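RagB/SusD family nutrient uptake outer membrane protein (Bacteroides thetaiotaomicron, PDB 7KV2) probably binds beta-glucans at the outer membrane of a human gut bacterium, as a SusD-family surface glycan-binding protein serving nutrient uptake. Local coordinates at residues Glu44-Gln47 / Glu48-Ala52; Asp466-Thr470 / Gly471-Ser475; Pro257-Thr260 / Asp261-Glu265. All coordinates share one frame; numbering follows the deposited sequence.

Contact 1 of 3, residues Glu44-Gln47 / Glu48-Ala52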
ATOM      1  N   GLU A  44      -2.023 -27.465 -16.357  1.00 41.30           N
ATOM      2  CA  GLU A  44      -1.233 -27.636 -15.118  1.00 47.20           C
ATOM      3  C   GLU A  44      -0.129 -26.576 -15.093  1.00 48.05           C
ATOM      4  O   GLU A  44       0.154 -26.017 -14.007  1.00 47.06           O
ATOM      5  CB  GLU A  44      -0.643 -29.040 -15.070  1.00 50.12           C
ATOM      6  CG  GLU A  44       0.115 -29.349 -13.795  1.00 54.60           C
ATOM      7  CD  GLU A  44       1.201 -30.402 -13.979  1.00 59.69           C
ATOM      8  OE1 GLU A  44       1.369 -30.894 -15.115  1.00 57.63           O
ATOM      9  OE2 GLU A  44       1.889 -30.721 -12.996  1.00 60.01           O
ATOM     10  N   HIS A  45       0.502 -26.340 -16.239  1.00 45.86           N
ATOM     11  CA  HIS A  45       1.690 -25.458 -16.345  1.00 46.21           C
ATOM     12  C   HIS A  45       1.228 -23.997 -16.384  1.00 40.50           C
ATOM     13  O   HIS A  45       1.966 -23.132 -15.849  1.00 36.77           O
ATOM     14  CB  HIS A  45       2.576 -25.909 -17.521  1.00 54.49           C
ATOM     15  CG  HIS A  45       3.359 -27.161 -17.240  1.00 63.82           C
ATOM     16  ND1 HIS A  45       3.690 -27.567 -15.943  1.00 65.76           N
ATOM     17  CD2 HIS A  45       3.899 -28.086 -18.067  1.00 61.05           C
ATOM     18  CE1 HIS A  45       4.380 -28.688 -15.995  1.00 66.46           C
ATOM     19  NE2 HIS A  45       4.522 -29.024 -17.286  1.00 63.35           N
ATOM     20  N   ILE A  46       0.072 -23.734 -16.997  1.00 37.77           N
ATOM     21  CA  ILE A  46      -0.539 -22.375 -17.042  1.00 39.76           C
ATOM     22  C   ILE A  46      -0.927 -21.951 -15.608  1.00 40.87           C
ATOM     23  O   ILE A  46      -0.677 -20.780 -15.265  1.00 34.81           O
ATOM     24  CB  ILE A  46      -1.687 -22.326 -18.054  1.00 40.33           C
ATOM     25  CG1 ILE A  46      -1.113 -22.391 -19.479  1.00 41.69           C
ATOM     26  CG2 ILE A  46      -2.552 -21.095 -17.826  1.00 41.03           C
ATOM     27  CD1 ILE A  46      -2.139 -22.507 -20.584  1.00 43.17           C
ATOM     28  N   GLN A  47      -1.439 -22.873 -14.776  1.00 41.73           N
ATOM     29  CA  GLN A  47      -1.657 -22.632 -13.316  1.00 38.27           C
ATOM     30  C   GLN A  47      -0.352 -22.179 -12.660  1.00 37.74           C
ATOM     31  O   GLN A  47      -0.404 -21.258 -11.826  1.00 32.35           O
ATOM     32  CB  GLN A  47      -2.228 -23.874 -12.623  1.00 39.69           C
ATOM     33  CG  GLN A  47      -3.676 -24.131 -13.009  1.00 40.42           C
ATOM     34  CD  GLN A  47      -4.344 -25.164 -12.142  1.00 42.64           C
ATOM     35  OE1 GLN A  47      -4.747 -24.880 -11.024  1.00 47.98           O
ATOM     36  NE2 GLN A  47      -4.482 -26.371 -12.666  1.00 39.64           N
ATOM     37  N   GLU A  48       0.786 -22.781 -13.009  1.00 34.09           N
ATOM     38  CA  GLU A  48       2.089 -22.370 -12.434  1.00 35.57           C
ATOM     39  C   GLU A  48       2.427 -20.939 -12.879  1.00 33.65           C
ATOM     40  O   GLU A  48       2.970 -20.172 -12.045  1.00 29.65           O
ATOM     41  CB  GLU A  48       3.192 -23.346 -12.829  1.00 39.10           C
ATOM     42  CG  GLU A  48       3.014 -24.720 -12.220  1.00 42.16           C
ATOM     43  CD  GLU A  48       4.013 -25.714 -12.781  1.00 47.40           C
ATOM     44  OE1 GLU A  48       4.854 -25.286 -13.610  1.00 45.49           O
ATOM     45  OE2 GLU A  48       3.929 -26.900 -12.421  1.00 50.47           O
ATOM     46  N   ALA A  49       2.135 -20.592 -14.127  1.00 32.25           N
ATOM     47  CA  ALA A  49       2.284 -19.220 -14.683  1.00 31.50           C
ATOM     48  C   ALA A  49       1.357 -18.220 -13.965  1.00 31.03           C
ATOM     49  O   ALA A  49       1.765 -17.049 -13.766  1.00 30.45           O
ATOM     50  CB  ALA A  49       1.984 -19.213 -16.158  1.00 31.00           C
ATOM     51  N   VAL A  50       0.122 -18.611 -13.666  1.00 28.26           N
ATOM     52  CA  VAL A  50      -0.829 -17.722 -12.939  1.00 27.66           C
ATOM     53  C   VAL A  50      -0.228 -17.437 -11.549  1.00 27.62           C
ATOM     54  O   VAL A  50      -0.126 -16.263 -11.185  1.00 29.04           O
ATOM     55  CB  VAL A  50      -2.255 -18.299 -12.884  1.00 26.77           C
ATOM     56  CG1 VAL A  50      -3.177 -17.430 -12.032  1.00 25.52           C
ATOM     57  CG2 VAL A  50      -2.843 -18.453 -14.285  1.00 27.85           C
ATOM     58  N   VAL A  51       0.222 -18.464 -10.832  1.00 28.47           N
ATOM     59  CA  VAL A  51       0.894 -18.289  -9.515  1.00 29.08           C
ATOM     60  C   VAL A  51       2.079 -17.338  -9.698  1.00 31.24           C
ATOM     61  O   VAL A  51       2.176 -16.357  -8.930  1.00 28.80           O
ATOM     62  CB  VAL A  51       1.300 -19.635  -8.894  1.00 29.04           C
ATOM     63  CG1 VAL A  51       2.134 -19.445  -7.638  1.00 32.34           C
ATOM     64  CG2 VAL A  51       0.077 -20.499  -8.606  1.00 30.32           C
ATOM     65  N   ALA A  52       2.920 -17.550 -10.711  1.00 28.32           N
ATOM     66  CA  ALA A  52       4.093 -16.681 -10.944  1.00 27.42           C
ATOM     67  C   ALA A  52       3.665 -15.216 -11.136  1.00 23.52           C
ATOM     68  O   ALA A  52       4.437 -14.333 -10.726  1.00 24.52           O
ATOM     69  CB  ALA A  52       4.900 -17.166 -12.117  1.00 30.29           C
TER

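Contact 2 of 3, residues Asp466-Thr470 / Gly471-Ser475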
ATOM      1  N   ASP A 466      -5.114  10.661  -1.523  1.00 19.02           N
ATOM      2  CA  ASP A 466      -6.342  11.361  -1.059  1.00 22.36           C
ATOM      3  C   ASP A 466      -6.142  12.898  -1.153  1.00 22.21           C
ATOM      4  O   ASP A 466      -7.073  13.603  -1.602  1.00 22.53           O
ATOM      5  CB  ASP A 466      -6.780  10.890   0.337  1.00 21.53           C
ATOM      6  CG  ASP A 466      -7.288   9.452   0.369  1.00 25.43           C
ATOM      7  OD1 ASP A 466      -7.716   8.937  -0.708  1.00 23.07           O
ATOM      8  OD2 ASP A 466      -7.215   8.836   1.464  1.00 25.47           O
ATOM      9  N   LEU A 467      -4.992  13.413  -0.726  1.00 20.97           N
ATOM     10  CA  LEU A 467      -4.700  14.871  -0.781  1.00 23.10           C
ATOM     11  C   LEU A 467      -4.743  15.343  -2.229  1.00 22.60           C
ATOM     12  O   LEU A 467      -5.365  16.404  -2.496  1.00 23.34           O
ATOM     13  CB  LEU A 467      -3.322  15.171  -0.185  1.00 20.72           C
ATOM     14  CG  LEU A 467      -3.297  15.129   1.336  1.00 20.16           C
ATOM     15  CD1 LEU A 467      -1.884  15.174   1.852  1.00 20.37           C
ATOM     16  CD2 LEU A 467      -4.202  16.212   1.945  1.00 21.03           C
ATOM     17  N   ILE A 468      -4.122  14.594  -3.124  1.00 24.64           N
ATOM     18  CA  ILE A 468      -3.989  15.046  -4.534  1.00 23.45           C
ATOM     19  C   ILE A 468      -5.404  15.032  -5.137  1.00 29.42           C
ATOM     20  O   ILE A 468      -5.778  16.055  -5.710  1.00 25.52           O
ATOM     21  CB  ILE A 468      -2.990  14.207  -5.339  1.00 25.19           C
ATOM     22  CG1 ILE A 468      -1.555  14.441  -4.867  1.00 24.45           C
ATOM     23  CG2 ILE A 468      -3.155  14.500  -6.825  1.00 26.72           C
ATOM     24  CD1 ILE A 468      -0.533  13.539  -5.495  1.00 24.36           C
ATOM     25  N   ARG A 469      -6.161  13.924  -5.015  1.00 26.53           N
ATOM     26  CA  ARG A 469      -7.434  13.726  -5.766  1.00 26.62           C
ATOM     27  C   ARG A 469      -8.523  14.677  -5.266  1.00 29.43           C
ATOM     28  O   ARG A 469      -9.476  14.928  -6.052  1.00 30.15           O
ATOM     29  CB  ARG A 469      -7.930  12.285  -5.700  1.00 24.37           C
ATOM     30  CG  ARG A 469      -8.502  11.864  -4.352  1.00 22.39           C
ATOM     31  CD  ARG A 469      -8.717  10.359  -4.303  1.00 24.75           C
ATOM     32  NE  ARG A 469      -9.190   9.953  -2.993  1.00 23.65           N
ATOM     33  CZ  ARG A 469     -10.414  10.212  -2.498  1.00 25.41           C
ATOM     34  NH1 ARG A 469     -11.327  10.822  -3.226  1.00 24.64           N
ATOM     35  NH2 ARG A 469     -10.747   9.824  -1.280  1.00 24.61           N
ATOM     36  N   THR A 470      -8.427  15.159  -4.019  1.00 28.59           N
ATOM     37  CA  THR A 470      -9.445  16.058  -3.399  1.00 26.54           C
ATOM     38  C   THR A 470      -9.040  17.529  -3.539  1.00 27.93           C
ATOM     39  O   THR A 470      -9.783  18.375  -3.045  1.00 28.37           O
ATOM     40  CB  THR A 470      -9.656  15.715  -1.916  1.00 27.93           C
ATOM     41  OG1 THR A 470      -8.421  15.917  -1.222  1.00 25.06           O
ATOM     42  CG2 THR A 470     -10.159  14.313  -1.741  1.00 25.51           C
ATOM     43  N   GLY A 471      -7.873  17.814  -4.126  1.00 27.05           N
ATOM     44  CA  GLY A 471      -7.358  19.179  -4.337  1.00 31.54           C
ATOM     45  C   GLY A 471      -6.769  19.796  -3.078  1.00 31.99           C
ATOM     46  O   GLY A 471      -6.654  21.044  -2.989  1.00 30.62           O
ATOM     47  N   LYS A 472      -6.379  18.988  -2.100  1.00 26.23           N
ATOM     48  CA  LYS A 472      -5.943  19.543  -0.796  1.00 26.79           C
ATOM     49  C   LYS A 472      -4.425  19.607  -0.722  1.00 23.63           C
ATOM     50  O   LYS A 472      -3.934  20.241   0.185  1.00 28.91           O
ATOM     51  CB  LYS A 472      -6.517  18.700   0.340  1.00 27.22           C
ATOM     52  CG  LYS A 472      -8.011  18.843   0.559  1.00 29.21           C
ATOM     53  CD  LYS A 472      -8.479  17.968   1.726  1.00 31.72           C
ATOM     54  CE  LYS A 472      -9.983  17.968   1.880  1.00 34.91           C
ATOM     55  NZ  LYS A 472     -10.475  19.350   2.081  1.00 39.44           N
ATOM     56  N   ALA A 473      -3.704  18.939  -1.624  1.00 26.29           N
ATOM     57  CA  ALA A 473      -2.246  18.734  -1.523  1.00 24.38           C
ATOM     58  C   ALA A 473      -1.512  20.079  -1.489  1.00 28.45           C
ATOM     59  O   ALA A 473      -0.547  20.198  -0.726  1.00 24.33           O
ATOM     60  CB  ALA A 473      -1.747  17.885  -2.664  1.00 25.21           C
ATOM     61  N   ALA A 474      -1.877  21.023  -2.370  1.00 30.39           N
ATOM     62  CA  ALA A 474      -1.241  22.371  -2.439  1.00 30.51           C
ATOM     63  C   ALA A 474      -1.362  23.095  -1.099  1.00 28.11           C
ATOM     64  O   ALA A 474      -0.412  23.785  -0.728  1.00 28.43           O
ATOM     65  CB  ALA A 474      -1.857  23.241  -3.523  1.00 29.42           C
ATOM     66  N   SER A 475      -2.490  23.018  -0.412  1.00 25.82           N
ATOM     67  CA  SER A 475      -2.643  23.779   0.849  1.00 28.64           C
ATOM     68  C   SER A 475      -2.101  23.000   2.065  1.00 29.34           C
ATOM     69  O   SER A 475      -1.722  23.653   3.057  1.00 25.19           O
ATOM     70  CB  SER A 475      -4.058  24.229   0.998  1.00 33.37           C
ATOM     71  OG  SER A 475      -4.916  23.120   1.069  1.00 39.22           O
TER

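Contact 3 of 3, residues Pro257-Thr260 / Asp261-Glu265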
ATOM      1  N   PRO A 257     -13.932  -5.486  15.733  1.00 18.91           N
ATOM      2  CA  PRO A 257     -14.408  -4.586  16.770  1.00 21.01           C
ATOM      3  C   PRO A 257     -13.293  -3.782  17.434  1.00 19.86           C
ATOM      4  O   PRO A 257     -13.591  -2.721  17.921  1.00 19.48           O
ATOM      5  CB  PRO A 257     -15.055  -5.538  17.794  1.00 21.40           C
ATOM      6  CG  PRO A 257     -15.366  -6.809  17.044  1.00 23.75           C
ATOM      7  CD  PRO A 257     -14.348  -6.880  15.915  1.00 21.63           C
ATOM      8  N   ASP A 258     -12.069  -4.316  17.486  1.00 17.80           N
ATOM      9  CA  ASP A 258     -10.928  -3.659  18.175  1.00 18.25           C
ATOM     10  C   ASP A 258      -9.846  -3.319  17.144  1.00 16.13           C
ATOM     11  O   ASP A 258      -9.265  -4.255  16.570  1.00 15.51           O
ATOM     12  CB  ASP A 258     -10.314  -4.529  19.268  1.00 19.99           C
ATOM     13  CG  ASP A 258      -9.333  -3.776  20.137  1.00 26.27           C
ATOM     14  OD1 ASP A 258      -8.763  -2.752  19.653  1.00 27.12           O
ATOM     15  OD2 ASP A 258      -9.166  -4.168  21.330  1.00 28.21           O
ATOM     16  N   TYR A 259      -9.623  -2.039  16.867  1.00 17.64           N
ATOM     17  CA  TYR A 259      -8.686  -1.630  15.789  1.00 16.43           C
ATOM     18  C   TYR A 259      -7.286  -2.204  16.091  1.00 16.07           C
ATOM     19  O   TYR A 259      -6.519  -2.497  15.170  1.00 14.02           O
ATOM     20  CB  TYR A 259      -8.678  -0.106  15.670  1.00 16.02           C
ATOM     21  CG  TYR A 259      -7.831   0.439  14.541  1.00 15.32           C
ATOM     22  CD1 TYR A 259      -6.463   0.577  14.697  1.00 15.80           C
ATOM     23  CD2 TYR A 259      -8.408   0.898  13.350  1.00 14.57           C
ATOM     24  CE1 TYR A 259      -5.656   1.129  13.693  1.00 15.99           C
ATOM     25  CE2 TYR A 259      -7.628   1.466  12.353  1.00 13.96           C
ATOM     26  CZ  TYR A 259      -6.253   1.589  12.524  1.00 15.36           C
ATOM     27  OH  TYR A 259      -5.493   2.164  11.531  1.00 14.94           O
ATOM     28  N   THR A 260      -6.935  -2.380  17.367  1.00 17.30           N
ATOM     29  CA  THR A 260      -5.617  -2.922  17.782  1.00 18.08           C
ATOM     30  C   THR A 260      -5.458  -4.396  17.371  1.00 17.60           C
ATOM     31  O   THR A 260      -4.367  -4.855  17.439  1.00 19.32           O
ATOM     32  CB  THR A 260      -5.336  -2.744  19.282  1.00 22.13           C
ATOM     33  OG1 THR A 260      -6.231  -3.619  19.962  1.00 23.89           O
ATOM     34  CG2 THR A 260      -5.554  -1.330  19.758  1.00 24.17           C
ATOM     35  N   ASP A 261      -6.475  -5.102  16.892  1.00 16.45           N
ATOM     36  CA  ASP A 261      -6.333  -6.519  16.464  1.00 18.89           C
ATOM     37  C   ASP A 261      -5.989  -6.637  14.963  1.00 16.25           C
ATOM     38  O   ASP A 261      -5.571  -7.734  14.517  1.00 17.19           O
ATOM     39  CB  ASP A 261      -7.605  -7.300  16.748  1.00 17.62           C
ATOM     40  CG  ASP A 261      -7.878  -7.546  18.219  1.00 21.59           C
ATOM     41  OD1 ASP A 261      -6.891  -7.604  18.999  1.00 21.17           O
ATOM     42  OD2 ASP A 261      -9.088  -7.663  18.554  1.00 23.22           O
ATOM     43  N   ILE A 262      -6.105  -5.551  14.219  1.00 16.06           N
ATOM     44  CA  ILE A 262      -6.016  -5.583  12.733  1.00 15.38           C
ATOM     45  C   ILE A 262      -4.615  -6.030  12.275  1.00 15.37           C
ATOM     46  O   ILE A 262      -4.542  -6.882  11.372  1.00 15.04           O
ATOM     47  CB  ILE A 262      -6.383  -4.216  12.143  1.00 16.10           C
ATOM     48  CG1 ILE A 262      -7.864  -3.889  12.394  1.00 17.27           C
ATOM     49  CG2 ILE A 262      -6.060  -4.225  10.654  1.00 15.90           C
ATOM     50  CD1 ILE A 262      -8.232  -2.426  12.112  1.00 16.91           C
ATOM     51  N   PHE A 263      -3.558  -5.409  12.814  1.00 14.29           N
ATOM     52  CA  PHE A 263      -2.169  -5.467  12.286  1.00 15.23           C
ATOM     53  C   PHE A 263      -1.361  -6.531  13.025  1.00 17.23           C
ATOM     54  O   PHE A 263      -0.205  -6.754  12.692  1.00 16.80           O
ATOM     55  CB  PHE A 263      -1.513  -4.074  12.314  1.00 15.09           C
ATOM     56  CG  PHE A 263      -2.170  -3.184  11.296  1.00 15.66           C
ATOM     57  CD1 PHE A 263      -1.833  -3.296   9.965  1.00 15.81           C
ATOM     58  CD2 PHE A 263      -3.154  -2.287  11.652  1.00 14.95           C
ATOM     59  CE1 PHE A 263      -2.485  -2.550   8.995  1.00 16.21           C
ATOM     60  CE2 PHE A 263      -3.781  -1.528  10.683  1.00 16.07           C
ATOM     61  CZ  PHE A 263      -3.440  -1.637   9.362  1.00 16.87           C
ATOM     62  N   LYS A 264      -1.990  -7.198  13.999  1.00 16.77           N
ATOM     63  CA  LYS A 264      -1.453  -8.437  14.591  1.00 17.85           C
ATOM     64  C   LYS A 264      -1.427  -9.533  13.549  1.00 16.29           C
ATOM     65  O   LYS A 264      -2.324  -9.557  12.622  1.00 15.53           O
ATOM     66  CB  LYS A 264      -2.327  -8.882  15.773  1.00 16.95           C
ATOM     67  CG  LYS A 264      -2.302  -7.924  16.936  1.00 20.21           C
ATOM     68  CD  LYS A 264      -3.221  -8.374  18.078  1.00 23.48           C
ATOM     69  CE  LYS A 264      -3.121  -7.472  19.291  1.00 26.91           C
ATOM     70  NZ  LYS A 264      -4.168  -7.845  20.262  1.00 33.00           N
ATOM     71  N   GLU A 265      -0.564 -10.514  13.766  1.00 16.48           N
ATOM     72  CA  GLU A 265      -0.492 -11.671  12.857  1.00 18.93           C
ATOM     73  C   GLU A 265      -1.859 -12.372  12.844  1.00 17.59           C
ATOM     74  O   GLU A 265      -2.318 -12.787  11.747  1.00 18.13           O
ATOM     75  CB  GLU A 265       0.653 -12.600  13.242  1.00 21.43           C
ATOM     76  CG  GLU A 265       0.773 -13.732  12.250  1.00 24.51           C
ATOM     77  CD  GLU A 265       1.782 -14.830  12.533  1.00 29.82           C
ATOM     78  OE1 GLU A 265       2.258 -14.970  13.691  1.00 27.18           O
ATOM     79  OE2 GLU A 265       2.093 -15.510  11.561  1.00 33.95           O
TER
HETATM   80  O   HOH W   1     -11.328  -7.204  17.225  1.00 21.75           O
HETATM   81  O   HOH W   2      -3.797  -3.119  14.832  1.00 15.62           O
HETATM   82  O   HOH W   3      -4.265  -5.531  21.758  1.00 43.02           O

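Contact 1 of 3, residues Glu44-Gln47 / Glu48-Ala52
The edge of the His-45 imidazole is turned to the carboxylate of Glu-48, three residues on, while the ring is stacked with that of Tyr-39. OE2 of Glu-48 lies in the ring plane, 3.6 Å from His-45 ND1, whereas OE1 stands obliquely to the ring, 3.5 Å from the same nitrogen. Ring and carboxylate planes are 53° apart, the two side chains running alongside each other in the same direction. Glu-48 has CG beside its backbone N (chi1 -67°) and an extended chain beyond, which carries the carboxylate back along the preceding turn. There OE1 is hydrogen-bonded by Tyr-39 OH, while OE2 is 4.4 Å from OE2 of Glu-44, a like charge. His-45 and Glu-48 lie on helix 43-53, near the start of the modelled chain; Ile-46, Ala-49 and Val-50 of this helix pack on helices 110-130 and 137-162 of the TPR-like helical SusD fold. Ile-46 and Ala-49 touch Tyr-128, while Ile-46 and Val-50 both touch Tyr-143. Val-50 CG2 sits 3.3 Å from Ile-46 O and 4.4 Å from Ile-46 CG2. The backbone bond from Val-50 N to Ile-46 O spans 2.8 Å, and the one from Val-51 N to Gln-47 O is nearly straight (172°).

Contact 2 of 3, residues Asp466-Thr470 / Gly471-Ser475
This is a local contact at the C-terminal end of a helix: the last turn of helix 463-469 meets the turn that leads into the short helix 473-476. Thr-470 and Lys-472 pack on Ile-450 of helix 446-456, Ile-468 on Tyr-230 of helix 217-231. Two backbone bonds close the end, a 2.8 Å one from Lys-472 N to Leu-467 O and a 3.2 Å one from Gly-471 N to Ile-468 O. The first lies in the carbonyl plane; the second comes from above it. Gly-471 makes the reversal with a positive phi of 78°, which favours glycine. Leu-467 CD2 rests 3.8 Å from Lys-472 CB, their side chains at about a right angle, and Ala-473 CB fits against Leu-467 CB and Ile-468 CG1. Thr-470 OG1, placed between backbone N and carbonyl carbon (chi1 62°), turns back to give a 2.7 Å bond to Asp-466 O, whose opposite face takes Thr-470 N. The aliphatic part of Lys-472 passes the same hydroxyl, CG being 3.4 Å from Thr-470 OG1, before NZ pairs with Asp-447. Arg-469 grips Asp-466 OD1 side-on with NE (2.9 Å) and NH2, and its NH1 pairs with Glu-414, while Asp-466 OD2 pairs with Arg-453. The paired bonds round a glycine, with Leu-467 CD2 against the CB of Lys-472, are those of a Schellman motif.

Contact 3 of 3, residues Pro257-Thr260 / Asp261-Glu265
The side chain of Asp-261 bends back over Asp-258. Its CB lies 3.5 Å from Asp-258 O, and CG, set beside the backbone N (chi1 -70°), brings the carboxylate alongside Asp-258 CB. At the tip the two oxygens part: OD2 is 3.4 Å from Asp-258 CB and accepts from water 1, which in turn accepts from Asp-258 N, whereas OD1 forms a 3.0 Å salt bridge with Lys-264 NZ, met almost end-on. The extended lysine chain passes a backbone carbonyl on its way, Lys-264 CE being 3.4 Å from Thr-260 O. A leucine in place of Asp-261 would probably leave Lys-264 NZ without this charge partner and water 1 without its acceptor, setting the lysine chain free to swing away from Thr-260 O. Asp-258 itself makes an Asx turn: its OD1 accepts from Thr-260 N at 3.0 Å and from Thr-260 OG1 at 2.7 Å, both from the same face of the carboxylate plane. The turn sits in the long loop between helix 237-249 and strand 273-277, and the backbone coils on with a 2.9 Å bond from Asp-261 N to Asp-258 O (166°), followed by one from Ile-262 N to Tyr-259 O. On the buried side, Ile-262 CD1 makes a CH-pi contact over one face of the Tyr-259 ring, 3.9 Å from its centroid and 25° off the normal, while CG2 of the same isoleucine lies over a face of Phe-263. Beyond the ring, Tyr-259 OH is hydrogen-bonded to Glu-456 O. Phe-263 meets Tyr-378 edge-to-face, and water 2 bridges Tyr-259 O to Phe-263 N.

In the fold
The three local contacts are spread through one chain and do not touch. Contacts 1 and 2 lie on opposite sides of its centre, their centres about 41 Å apart, one in the N-terminal starch-binding-associating region and the other in the C-terminal SusD region. Contact 3 is about 34 Å from contact 1 and about 29 Å from contact 2, centre to centre. Helix 446-456 links contacts 2 and 3: Ile-450 and Arg-453 meet contact 2, and Glu-456 O holds the tyrosine of contact 3. Contact 3 closely follows Tyr-253 of the sodium site (Ile-248, Ser-250, Tyr-253, Tyr-405) in sequence and touches strand 400-404, which leads into Tyr-405; contact 2 reaches helix 405-417 through Arg-469 and Glu-414.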